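Local atomic coordinates of pullulanase (Bacillus acidopullulyticus, PDB entry 2WAN), a protein that hydrolyses alpha-1,6-glucosidic linkages in pullulan and at the branch points of starch polysaccharides, as a debranching enzyme of the alpha-amylase type. Residues A[681-684]-A[685-689]. Sequence-based numbering, arbitrary orientation.
Sequences DNIR and NGLDG
R684 NH2 donates to N685 OD1 at 2.9 Å, and the 161° N-H...O angle shows a nearly straight bond. The acceptor lies in the guanidinium plane at its edge, whereas the donor stands above the amide's carbonyl plane; the two flat groups are turned 72° apart. A bend at chi3 (68°) swings the guanidinium back along the helix, where D681 CB lies 3.3 Å above the guanidinium plane, offset toward its rim. R684 NE gives its hydrogen to a water that bonds on to G689 O, while R684 NH1 is taken by the Y731 hydroxyl. Replacing R684 by alanine is likely to leave N685 OD1 with little more than a weak bond from V691 N, and the N685 amide freer to turn. A second water accepts from N685 ND2 and, weakly, from R684 NH2, and donates to D681 OD2; D681 OD1 is salt-bridged to K668. On the buried flank, I683 CG1 and L687 CD1 run side by side 4.2 Å apart, with L687 packing on helix 753-769. Backbone i to i+4 bonds such as N685 N to D681 O (2.9 Å) carry these groups. Positive phi at G689 takes the chain out of the helix that follows strand 677-679 of the (beta/alpha)8 barrel, the catalytic fold of the alpha-amylase family.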
ATOM      1  N   ASP A 681       2.986  12.090   5.325  1.00 10.64           N
ATOM      2  CA  ASP A 681       2.369  13.293   4.782  1.00 14.32           C
ATOM      3  C   ASP A 681       2.242  14.423   5.814  1.00 14.26           C
ATOM      4  O   ASP A 681       2.050  15.587   5.422  1.00 12.46           O
ATOM      5  CB  ASP A 681       1.043  13.001   4.043  1.00 13.62           C
ATOM      6  CG  ASP A 681       0.002  12.280   4.900  1.00 18.49           C
ATOM      7  OD1 ASP A 681       0.353  11.562   5.860  1.00 18.02           O
ATOM      8  OD2 ASP A 681      -1.192  12.422   4.570  1.00 24.02           O
ATOM      9  N   ASN A 682       2.375  14.111   7.108  1.00 13.43           N
ATOM     10  CA  ASN A 682       2.363  15.181   8.126  1.00 13.81           C
ATOM     11  C   ASN A 682       3.584  16.103   8.005  1.00 13.18           C
ATOM     12  O   ASN A 682       3.447  17.338   7.980  1.00 14.02           O
ATOM     13  CB  ASN A 682       2.272  14.630   9.553  1.00 13.47           C
ATOM     14  CG  ASN A 682       0.937  13.959   9.852  1.00 13.56           C
ATOM     15  OD1 ASN A 682      -0.030  14.079   9.086  1.00 17.25           O
ATOM     16  ND2 ASN A 682       0.877  13.261  10.986  1.00 15.59           N
ATOM     17  N   ILE A 683       4.778  15.515   7.937  1.00 11.07           N
ATOM     18  CA  ILE A 683       5.978  16.350   7.770  1.00 11.67           C
ATOM     19  C   ILE A 683       5.987  17.046   6.376  1.00 13.38           C
ATOM     20  O   ILE A 683       6.392  18.201   6.263  1.00 13.70           O
ATOM     21  CB  ILE A 683       7.288  15.579   8.104  1.00  9.42           C
ATOM     22  CG1 ILE A 683       8.431  16.565   8.420  1.00  9.84           C
ATOM     23  CG2 ILE A 683       7.647  14.563   6.989  1.00 11.08           C
ATOM     24  CD1 ILE A 683       9.830  15.872   8.638  1.00 10.48           C
ATOM     25  N   ARG A 684       5.516  16.346   5.343  1.00 11.20           N
ATOM     26  CA  ARG A 684       5.403  16.893   3.989  1.00 11.06           C
ATOM     27  C   ARG A 684       4.529  18.149   3.985  1.00 12.01           C
ATOM     28  O   ARG A 684       4.939  19.212   3.501  1.00 12.36           O
ATOM     29  CB  ARG A 684       4.788  15.846   3.047  1.00 11.61           C
ATOM     30  CG  ARG A 684       4.827  16.240   1.568  1.00 15.54           C
ATOM     31  CD  ARG A 684       3.728  15.520   0.772  1.00 17.83           C
ATOM     32  NE  ARG A 684       2.376  15.976   1.152  1.00 16.12           N
ATOM     33  CZ  ARG A 684       1.270  15.226   1.126  1.00 21.20           C
ATOM     34  NH1 ARG A 684       1.291  13.954   0.737  1.00 22.03           N
ATOM     35  NH2 ARG A 684       0.126  15.751   1.519  1.00 17.43           N
ATOM     36  N   ASN A 685       3.333  18.032   4.551  1.00 12.24           N
ATOM     37  CA  ASN A 685       2.434  19.196   4.622  1.00 11.82           C
ATOM     38  C   ASN A 685       3.027  20.298   5.487  1.00 11.34           C
ATOM     39  O   ASN A 685       2.880  21.488   5.179  1.00 12.78           O
ATOM     40  CB  ASN A 685       1.052  18.808   5.145  1.00 12.41           C
ATOM     41  CG  ASN A 685       0.211  18.054   4.112  1.00 12.88           C
ATOM     42  OD1 ASN A 685       0.337  18.242   2.900  1.00 15.16           O
ATOM     43  ND2 ASN A 685      -0.686  17.229   4.608  1.00 16.05           N
ATOM     44  N   GLY A 686       3.710  19.906   6.558  1.00 11.70           N
ATOM     45  CA  GLY A 686       4.376  20.872   7.426  1.00 12.61           C
ATOM     46  C   GLY A 686       5.478  21.651   6.731  1.00 12.87           C
ATOM     47  O   GLY A 686       5.686  22.830   7.033  1.00 13.02           O
ATOM     48  N   LEU A 687       6.186  21.001   5.796  1.00 11.24           N
ATOM     49  CA  LEU A 687       7.283  21.645   5.094  1.00 11.38           C
ATOM     50  C   LEU A 687       6.881  22.638   4.016  1.00 11.79           C
ATOM     51  O   LEU A 687       7.519  23.689   3.895  1.00 12.28           O
ATOM     52  CB  LEU A 687       8.272  20.603   4.523  1.00 10.74           C
ATOM     53  CG  LEU A 687       9.153  19.963   5.610  1.00  9.56           C
ATOM     54  CD1 LEU A 687       9.783  18.661   5.073  1.00 12.03           C
ATOM     55  CD2 LEU A 687      10.241  20.951   6.069  1.00 10.16           C
ATOM     56  N   ASP A 688       5.867  22.309   3.216  1.00 13.14           N
ATOM     57  CA  ASP A 688       5.548  23.184   2.079  1.00 13.18           C
ATOM     58  C   ASP A 688       4.071  23.516   1.872  1.00 15.14           C
ATOM     59  O   ASP A 688       3.713  24.121   0.861  1.00 14.94           O
ATOM     60  CB  ASP A 688       6.210  22.673   0.784  1.00 14.08           C
ATOM     61  CG  ASP A 688       5.555  21.430   0.240  1.00 17.15           C
ATOM     62  OD1 ASP A 688       4.696  20.849   0.927  1.00 14.49           O
ATOM     63  OD2 ASP A 688       5.896  21.043  -0.904  1.00 17.45           O
ATOM     64  N   GLY A 689       3.237  23.160   2.845  1.00 14.12           N
ATOM     65  CA  GLY A 689       1.806  23.500   2.814  1.00 15.29           C
ATOM     66  C   GLY A 689       0.930  22.331   2.412  1.00 16.27           C
ATOM     67  O   GLY A 689       1.414  21.368   1.821  1.00 16.09           O
TER
HETATM   68  O   HOH W   1      -2.312  14.982   3.087  1.00 41.88           O
HETATM   69  O   HOH W   2       2.483  18.893   0.873  1.00 18.93           O